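Local coordinates for putative short-chain dehydrogenase/reductase (Burkholderia xenovorans, PDB 5K9Z), which probably acts as an NAD- or NADP-dependent oxidoreductase on CH-OH groups of an unidentified substrate, at residues 16-21 / 33-38; 22-27 / 49-54; 129-134 / 141-146. All coordinates share one frame; numbering follows the deposited sequence.

Contact 1. Residues 16-21 / 33-38; sequences RVALVT and RLMAQE
The thioether sulphur of Met35 is the one atom of segment 33-38 that meets segment 16-21, and two strand side chains close on it. Ala18 presses its methyl against it, CB to Met35 SD 3.7 Å. Two residues further along the strand, on the same face of the sheet, Val20 reaches the sulphur with one branch alone, CG2 to Met35 SD 4.2 Å. With chi1 of Val20 at 179°, CG1 lies anti to the backbone N and CG2 beside that N, which brings CG2 to the sulphur. Met35 spans the gap by length: CG stands anti to the carbonyl carbon (chi1 -71°) and the chain beyond it is extended, so a CA-to-CA separation of 7.7 Å from Ala18 is bridged by one thin, flexible side chain. The terminal CE bends away from the strand, leaving SD as the touching atom. Dispersion holds the contact, and all three residues are buried. Around them Met35 also rests on Val42, Cys91 and Val93 of the flanking strands and on Val233 of helix 225-236, while the Ala18 backbone is hydrogen-bonded to Phe41 and Val43. Helix 26-37 is thereby laid over strand 17-21, the first in sequence and an inner strand of the parallel sheet, the helix-on-strand packing of the opening beta-alpha-beta unit of a Rossmann fold.

Contact 2. Residues 22-27 / 49-54; sequences GAASGI and EHAGQA
Ala24 and Ala51 meet methyl to methyl, CB to CB 3.8 Å, at the tight centre of this small contact. The same Ala24 CB lies 3.8 Å from Gly52 N, so a single methyl touches both the side chain of one helix residue and the backbone of the next. Ala51 answers by setting its CB 3.9 Å from Ala24 O. The backbones come very near here, Ala24 CA 4.7 Å from Gly52 CA. Only alanine and glycine take part in the contact, and the turn rests almost directly on the helix surface. Away from this point the contact opens quickly. Ser25 and Gly26 are exposed on the loop, and Glu49, His50 and Gln53 are exposed on the helix. Ala24 is the third residue of a type I beta turn from Gly22 to Ser25, and the TGxxxGxG sequence to which this turn belongs matches the glycine-rich motif that binds the dinucleotide in this family and probably does here. Gly22 and Gly26 both have positive phi, a backbone region that favours glycine. Asp46 OD2, at the end of strand 41-46, accepts a hydrogen bond from Ala24 N, and a backbone bond links Ala23 and Ala45. The turn thus joins the end of strand 17-21 to the start of helix 26-37 while leaning on the first turn of helix 49-58, whose Glu49 and Gln53 pack against strand 63-66.

Contact 3. Residues 129-134 / 141-146; sequences KHAARA and GCILSV
Ile143 alone carries the strand side of this contact, pushing its CD1 methyl against Ala131 and Ala132 of the long helix. Segment 141-146 begins at Gly141, whose backbone angles (phi 146°) would jam a CB against the preceding carbonyl; it is tied by a backbone bond to Arg185 of the neighbouring strand. Cys142 follows, bonded through its backbone to Asp90 and Met92 on the other flank. At Ile143 the side chain turns to the helix. CG1 stands anti to the carbonyl carbon (chi1 -58°) and CD1 extends straight on from it (chi2 173°), so the ethyl arm rather than CG2 makes the approach. CD1 lies 3.9 Å from Ala132 N and 4.0 Å from Ala132 CB. Ala131 offers its methyl a little further back along the arm, at 4.1 Å from Ile143 CD1 and 4.2 Å from Ile143 CG1. Ile128 and Met135 of the same helix also touch Ile143, on the same helix face as the two alanines. Leu144 faces the other side of the sheet and packs on helix 225-236. Ser145 returns to the helix side, touching Val124 and hydrogen-bonded through OG to Asn94 ND2. Val146 closes the segment, its O accepting a bond from Lys165 NZ, the lysine of the YxxxK sequence pattern of the family. Contacts of methyls with one another and with the helix backbone, all at van der Waals distance, imply a non-directional, desolvated joint, a fit that comes from short alanine side chains meeting one extended isoleucine arm.

In the fold
Contacts 1 and 3 are both buried and both set a helix against the parallel sheet, but on opposite faces: helix 26-37 over strand 17-21, and helix 110-138 over strand 141-146. In each a single side chain does the reaching, a thioether from the helix in contact 1 and an isoleucine from the strand in contact 3. Contact 2 lies nearer the surface, joining a turn to a helix through alanine and glycine at close backbone range. It shares helix 26-37 with contact 1, and their segments alternate along the chain. Contact 2 also touches contact 3, where Ile27 CD1 packs 4.2 Å from Val146 CG1.

Contact 1. Residues 16-21 / 33-38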
loop_
_atom_site.group_PDB
_atom_site.type_symbol
_atom_site.label_atom_id
_atom_site.label_comp_id
_atom_site.label_asym_id
_atom_site.label_seq_id
_atom_site.Cartn_x
_atom_site.Cartn_y
_atom_site.Cartn_z
ATOM N N ARG C 16 7.079 15.073 -30.126
ATOM C CA ARG C 16 7.663 15.158 -28.800
ATOM C C ARG C 16 9.028 14.470 -28.816
ATOM O O ARG C 16 9.289 13.586 -29.633
ATOM C CB ARG C 16 6.750 14.497 -27.760
ATOM C CG ARG C 16 5.284 14.985 -27.764
ATOM C CD ARG C 16 5.007 16.114 -26.775
ATOM N NE ARG C 16 3.644 16.635 -26.930
ATOM C CZ ARG C 16 2.601 16.343 -26.149
ATOM N NH1 ARG C 16 1.421 16.883 -26.416
ATOM N NH2 ARG C 16 2.724 15.542 -25.098
ATOM N N VAL C 17 9.899 14.887 -27.904
ATOM C CA VAL C 17 11.243 14.335 -27.775
ATOM C C VAL C 17 11.304 13.539 -26.481
ATOM O O VAL C 17 11.063 14.082 -25.393
ATOM C CB VAL C 17 12.309 15.437 -27.786
ATOM C CG1 VAL C 17 13.693 14.815 -27.650
ATOM C CG2 VAL C 17 12.183 16.278 -29.060
ATOM N N ALA C 18 11.607 12.252 -26.594
ATOM C CA ALA C 18 11.711 11.370 -25.441
ATOM C C ALA C 18 13.126 10.817 -25.342
ATOM O O ALA C 18 13.756 10.506 -26.359
ATOM C CB ALA C 18 10.718 10.210 -25.529
ATOM N N LEU C 19 13.615 10.696 -24.111
ATOM C CA LEU C 19 14.863 10.002 -23.813
ATOM C C LEU C 19 14.505 8.797 -22.959
ATOM O O LEU C 19 13.917 8.957 -21.884
ATOM C CB LEU C 19 15.840 10.917 -23.068
ATOM C CG LEU C 19 17.136 10.363 -22.465
ATOM C CD1 LEU C 19 17.949 9.653 -23.506
ATOM C CD2 LEU C 19 17.963 11.521 -21.887
ATOM N N VAL C 20 14.871 7.604 -23.417
ATOM C CA VAL C 20 14.538 6.362 -22.727
ATOM C C VAL C 20 15.830 5.651 -22.345
ATOM O O VAL C 20 16.608 5.265 -23.223
ATOM C CB VAL C 20 13.659 5.457 -23.604
ATOM C CG1 VAL C 20 13.327 4.142 -22.889
ATOM C CG2 VAL C 20 12.390 6.207 -24.024
ATOM N N THR C 21 16.051 5.445 -21.050
ATOM C CA THR C 21 17.215 4.671 -20.661
ATOM C C THR C 21 16.879 3.171 -20.601
ATOM O O THR C 21 15.713 2.758 -20.567
ATOM C CB THR C 21 17.802 5.153 -19.326
ATOM O OG1 THR C 21 16.920 4.841 -18.257
ATOM C CG2 THR C 21 18.057 6.665 -19.343
ATOM N N ARG C 33 10.054 1.752 -28.947
ATOM C CA ARG C 33 9.255 1.425 -30.124
ATOM C C ARG C 33 7.900 2.126 -30.085
ATOM O O ARG C 33 7.472 2.726 -31.075
ATOM C CB ARG C 33 9.040 -0.086 -30.238
ATOM C CG ARG C 33 10.263 -0.875 -30.589
ATOM C CD ARG C 33 9.928 -2.345 -30.836
ATOM N NE ARG C 33 10.929 -3.199 -30.202
ATOM C CZ ARG C 33 11.946 -3.764 -30.842
ATOM N NH1 ARG C 33 12.816 -4.517 -30.173
ATOM N NH2 ARG C 33 12.094 -3.578 -32.149
ATOM N N LEU C 34 7.191 2.031 -28.959
ATOM C CA LEU C 34 5.833 2.566 -28.934
ATOM C C LEU C 34 5.843 4.087 -29.015
ATOM O O LEU C 34 5.009 4.680 -29.706
ATOM C CB LEU C 34 5.084 2.099 -27.688
ATOM C CG LEU C 34 3.619 2.571 -27.625
ATOM C CD1 LEU C 34 2.840 2.146 -28.857
ATOM C CD2 LEU C 34 2.931 2.069 -26.361
ATOM N N MET C 35 6.777 4.734 -28.324
ATOM C CA MET C 35 6.842 6.193 -28.390
ATOM C C MET C 35 7.176 6.668 -29.800
ATOM O O MET C 35 6.611 7.661 -30.278
ATOM C CB MET C 35 7.850 6.722 -27.377
ATOM C CG MET C 35 7.358 6.576 -25.936
ATOM S SD MET C 35 8.446 7.419 -24.764
ATOM C CE MET C 35 7.414 7.415 -23.299
ATOM N N ALA C 36 8.069 5.955 -30.493
ATOM C CA ALA C 36 8.340 6.270 -31.894
ATOM C C ALA C 36 7.090 6.087 -32.746
ATOM O O ALA C 36 6.781 6.923 -33.602
ATOM C CB ALA C 36 9.483 5.398 -32.419
ATOM N N GLN C 37 6.367 4.986 -32.536
ATOM C CA GLN C 37 5.109 4.750 -33.237
ATOM C C GLN C 37 4.079 5.835 -32.940
ATOM O O GLN C 37 3.259 6.168 -33.806
ATOM C CB GLN C 37 4.579 3.371 -32.856
ATOM C CG GLN C 37 3.300 2.946 -33.538
ATOM C CD GLN C 37 2.822 1.602 -33.025
ATOM O OE1 GLN C 37 3.636 0.713 -32.752
ATOM N NE2 GLN C 37 1.510 1.452 -32.865
ATOM N N GLU C 38 4.092 6.390 -31.727
ATOM C CA GLU C 38 3.187 7.478 -31.369
ATOM C C GLU C 38 3.692 8.832 -31.857
ATOM O O GLU C 38 3.127 9.861 -31.474
ATOM C CB GLU C 38 2.959 7.508 -29.851
ATOM C CG GLU C 38 2.219 6.277 -29.300
ATOM C CD GLU C 38 0.689 6.360 -29.411
ATOM O OE1 GLU C 38 0.027 5.343 -29.111
ATOM O OE2 GLU C 38 0.149 7.422 -29.792
#

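Contact 2. Residues 22-27 / 49-54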
loop_
_atom_site.group_PDB
_atom_site.type_symbol
_atom_site.label_atom_id
_atom_site.label_comp_id
_atom_site.label_asym_id
_atom_site.label_seq_id
_atom_site.Cartn_x
_atom_site.Cartn_y
_atom_site.Cartn_z
ATOM N N GLY C 22 17.931 2.355 -20.610
ATOM C CA GLY C 22 17.764 0.916 -20.758
ATOM C C GLY C 22 17.001 0.530 -21.999
ATOM O O GLY C 22 16.270 -0.468 -21.988
ATOM N N ALA C 23 17.159 1.293 -23.080
ATOM C CA ALA C 23 16.294 1.198 -24.252
ATOM C C ALA C 23 16.596 0.012 -25.149
ATOM O O ALA C 23 15.852 -0.214 -26.108
ATOM C CB ALA C 23 16.400 2.465 -25.098
ATOM N N ALA C 24 17.661 -0.732 -24.895
ATOM C CA ALA C 24 18.058 -1.738 -25.861
ATOM C C ALA C 24 17.342 -3.066 -25.667
ATOM O O ALA C 24 17.524 -3.967 -26.491
ATOM C CB ALA C 24 19.573 -1.962 -25.820
ATOM N N SER C 25 16.540 -3.214 -24.616
ATOM C CA SER C 25 15.858 -4.478 -24.388
ATOM C C SER C 25 14.637 -4.253 -23.505
ATOM O O SER C 25 14.401 -3.156 -22.998
ATOM C CB SER C 25 16.806 -5.500 -23.759
ATOM O OG SER C 25 17.302 -4.991 -22.538
ATOM N N GLY C 26 13.854 -5.319 -23.353
ATOM C CA GLY C 26 12.756 -5.379 -22.403
ATOM C C GLY C 26 11.821 -4.190 -22.468
ATOM O O GLY C 26 11.417 -3.728 -23.549
ATOM N N ILE C 27 11.480 -3.673 -21.285
ATOM C CA ILE C 27 10.534 -2.561 -21.199
ATOM C C ILE C 27 11.065 -1.339 -21.937
ATOM O O ILE C 27 10.306 -0.614 -22.595
ATOM C CB ILE C 27 10.229 -2.251 -19.720
ATOM C CG1 ILE C 27 9.377 -3.362 -19.120
ATOM C CG2 ILE C 27 9.595 -0.840 -19.558
ATOM C CD1 ILE C 27 9.305 -3.323 -17.612
ATOM N N GLU C 49 25.647 -1.363 -26.953
ATOM C CA GLU C 49 25.826 -0.587 -28.179
ATOM C C GLU C 49 25.241 -1.304 -29.390
ATOM O O GLU C 49 24.553 -0.689 -30.213
ATOM C CB GLU C 49 27.314 -0.288 -28.406
ATOM C CG GLU C 49 27.850 0.873 -27.585
ATOM C CD GLU C 49 29.380 0.965 -27.592
ATOM O OE1 GLU C 49 30.062 -0.033 -27.260
ATOM O OE2 GLU C 49 29.899 2.051 -27.925
ATOM N N HIS C 50 25.530 -2.596 -29.534
ATOM C CA HIS C 50 25.050 -3.320 -30.708
ATOM C C HIS C 50 23.525 -3.357 -30.742
ATOM O O HIS C 50 22.907 -3.040 -31.763
ATOM C CB HIS C 50 25.620 -4.735 -30.742
ATOM C CG HIS C 50 25.378 -5.437 -32.042
ATOM N ND1 HIS C 50 24.218 -6.133 -32.309
ATOM C CD2 HIS C 50 26.132 -5.517 -33.165
ATOM C CE1 HIS C 50 24.274 -6.625 -33.534
ATOM N NE2 HIS C 50 25.425 -6.267 -34.074
ATOM N N ALA C 51 22.899 -3.738 -29.629
ATOM C CA ALA C 51 21.441 -3.746 -29.599
ATOM C C ALA C 51 20.881 -2.333 -29.708
ATOM O O ALA C 51 19.887 -2.109 -30.408
ATOM C CB ALA C 51 20.938 -4.435 -28.329
ATOM N N GLY C 52 21.517 -1.366 -29.043
ATOM C CA GLY C 52 21.014 -0.002 -29.080
ATOM C C GLY C 52 21.054 0.594 -30.472
ATOM O O GLY C 52 20.064 1.157 -30.949
ATOM N N GLN C 53 22.188 0.443 -31.159
ATOM C CA GLN C 53 22.304 0.960 -32.518
ATOM C C GLN C 53 21.344 0.253 -33.464
ATOM O O GLN C 53 20.767 0.885 -34.358
ATOM C CB GLN C 53 23.743 0.819 -33.022
ATOM C CG GLN C 53 24.751 1.796 -32.419
ATOM C CD GLN C 53 24.578 3.225 -32.915
ATOM O OE1 GLN C 53 23.579 3.565 -33.556
ATOM N NE2 GLN C 53 25.572 4.067 -32.640
ATOM N N ALA C 54 21.161 -1.060 -33.288
ATOM C CA ALA C 54 20.240 -1.788 -34.158
ATOM C C ALA C 54 18.813 -1.274 -33.996
ATOM O O ALA C 54 18.092 -1.096 -34.985
ATOM C CB ALA C 54 20.306 -3.290 -33.870
#

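Contact 3. Residues 129-134 / 141-146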
loop_
_atom_site.group_PDB
_atom_site.type_symbol
_atom_site.label_atom_id
_atom_site.label_comp_id
_atom_site.label_asym_id
_atom_site.label_seq_id
_atom_site.Cartn_x
_atom_site.Cartn_y
_atom_site.Cartn_z
ATOM N N LYS C 129 17.160 14.835 -12.029
ATOM C CA LYS C 129 17.892 16.094 -11.903
ATOM C C LYS C 129 18.139 16.731 -13.267
ATOM O O LYS C 129 17.777 17.888 -13.497
ATOM C CB LYS C 129 19.205 15.858 -11.164
ATOM C CG LYS C 129 20.144 17.070 -11.158
ATOM C CD LYS C 129 21.406 16.729 -10.389
ATOM C CE LYS C 129 22.475 17.824 -10.541
ATOM N NZ LYS C 129 23.718 17.430 -9.818
ATOM N N HIS C 130 18.737 15.985 -14.197
ATOM C CA HIS C 130 19.148 16.607 -15.453
ATOM C C HIS C 130 17.999 16.779 -16.438
ATOM O O HIS C 130 17.967 17.773 -17.169
ATOM C CB HIS C 130 20.328 15.845 -16.040
ATOM C CG HIS C 130 21.546 15.981 -15.187
ATOM N ND1 HIS C 130 22.357 17.097 -15.233
ATOM C CD2 HIS C 130 22.026 15.206 -14.184
ATOM C CE1 HIS C 130 23.314 16.984 -14.330
ATOM N NE2 HIS C 130 23.140 15.843 -13.682
ATOM N N ALA C 131 17.038 15.850 -16.479
ATOM C CA ALA C 131 15.852 16.099 -17.300
ATOM C C ALA C 131 15.104 17.343 -16.819
ATOM O O ALA C 131 14.660 18.170 -17.627
ATOM C CB ALA C 131 14.921 14.878 -17.286
ATOM N N ALA C 132 14.986 17.512 -15.502
ATOM C CA ALA C 132 14.267 18.658 -14.966
ATOM C C ALA C 132 14.968 19.967 -15.311
ATOM O O ALA C 132 14.303 20.975 -15.571
ATOM C CB ALA C 132 14.101 18.511 -13.451
ATOM N N ARG C 133 16.310 19.975 -15.309
ATOM C CA ARG C 133 17.051 21.162 -15.723
ATOM C C ARG C 133 16.636 21.609 -17.116
ATOM O O ARG C 133 16.484 22.807 -17.374
ATOM C CB ARG C 133 18.555 20.897 -15.688
ATOM C CG ARG C 133 19.182 20.914 -14.319
ATOM C CD ARG C 133 20.707 20.648 -14.423
ATOM N NE ARG C 133 21.353 20.787 -13.125
ATOM C CZ ARG C 133 22.671 20.802 -12.935
ATOM N NH1 ARG C 133 23.496 20.683 -13.972
ATOM N NH2 ARG C 133 23.160 20.940 -11.706
ATOM N N ALA C 134 16.481 20.666 -18.042
ATOM C CA ALA C 134 16.017 21.052 -19.373
ATOM C C ALA C 134 14.546 21.462 -19.346
ATOM O O ALA C 134 14.135 22.388 -20.057
ATOM C CB ALA C 134 16.259 19.906 -20.362
ATOM N N GLY C 141 6.951 19.250 -19.415
ATOM C CA GLY C 141 7.723 18.027 -19.514
ATOM C C GLY C 141 7.200 16.985 -18.553
ATOM O O GLY C 141 6.504 17.275 -17.581
ATOM N N CYS C 142 7.604 15.740 -18.803
ATOM C CA CYS C 142 7.094 14.594 -18.075
ATOM C C CYS C 142 8.273 13.685 -17.759
ATOM O O CYS C 142 8.955 13.224 -18.677
ATOM C CB CYS C 142 6.046 13.859 -18.922
ATOM S SG CYS C 142 5.276 12.520 -18.081
ATOM N N ILE C 143 8.522 13.432 -16.476
ATOM C CA ILE C 143 9.612 12.558 -16.048
ATOM C C ILE C 143 9.008 11.278 -15.483
ATOM O O ILE C 143 8.226 11.313 -14.522
ATOM C CB ILE C 143 10.516 13.253 -15.021
ATOM C CG1 ILE C 143 11.082 14.549 -15.624
ATOM C CG2 ILE C 143 11.637 12.337 -14.620
ATOM C CD1 ILE C 143 11.859 15.417 -14.635
ATOM N N LEU C 144 9.371 10.148 -16.073
ATOM C CA LEU C 144 8.750 8.870 -15.742
ATOM C C LEU C 144 9.820 7.873 -15.331
ATOM O O LEU C 144 10.867 7.780 -15.971
ATOM C CB LEU C 144 7.946 8.326 -16.936
ATOM C CG LEU C 144 6.827 9.224 -17.461
ATOM C CD1 LEU C 144 6.236 8.700 -18.765
ATOM C CD2 LEU C 144 5.747 9.353 -16.398
ATOM N N SER C 145 9.560 7.126 -14.260
ATOM C CA SER C 145 10.500 6.128 -13.775
ATOM C C SER C 145 9.817 4.766 -13.737
ATOM O O SER C 145 8.677 4.644 -13.281
ATOM C CB SER C 145 11.030 6.489 -12.384
ATOM O OG SER C 145 11.688 7.752 -12.395
ATOM N N VAL C 146 10.518 3.737 -14.198
ATOM C CA VAL C 146 9.981 2.377 -14.162
ATOM C C VAL C 146 10.403 1.802 -12.817
ATOM O O VAL C 146 11.565 1.409 -12.624
ATOM C CB VAL C 146 10.479 1.536 -15.335
ATOM C CG1 VAL C 146 9.929 0.073 -15.252
ATOM C CG2 VAL C 146 10.086 2.213 -16.655
#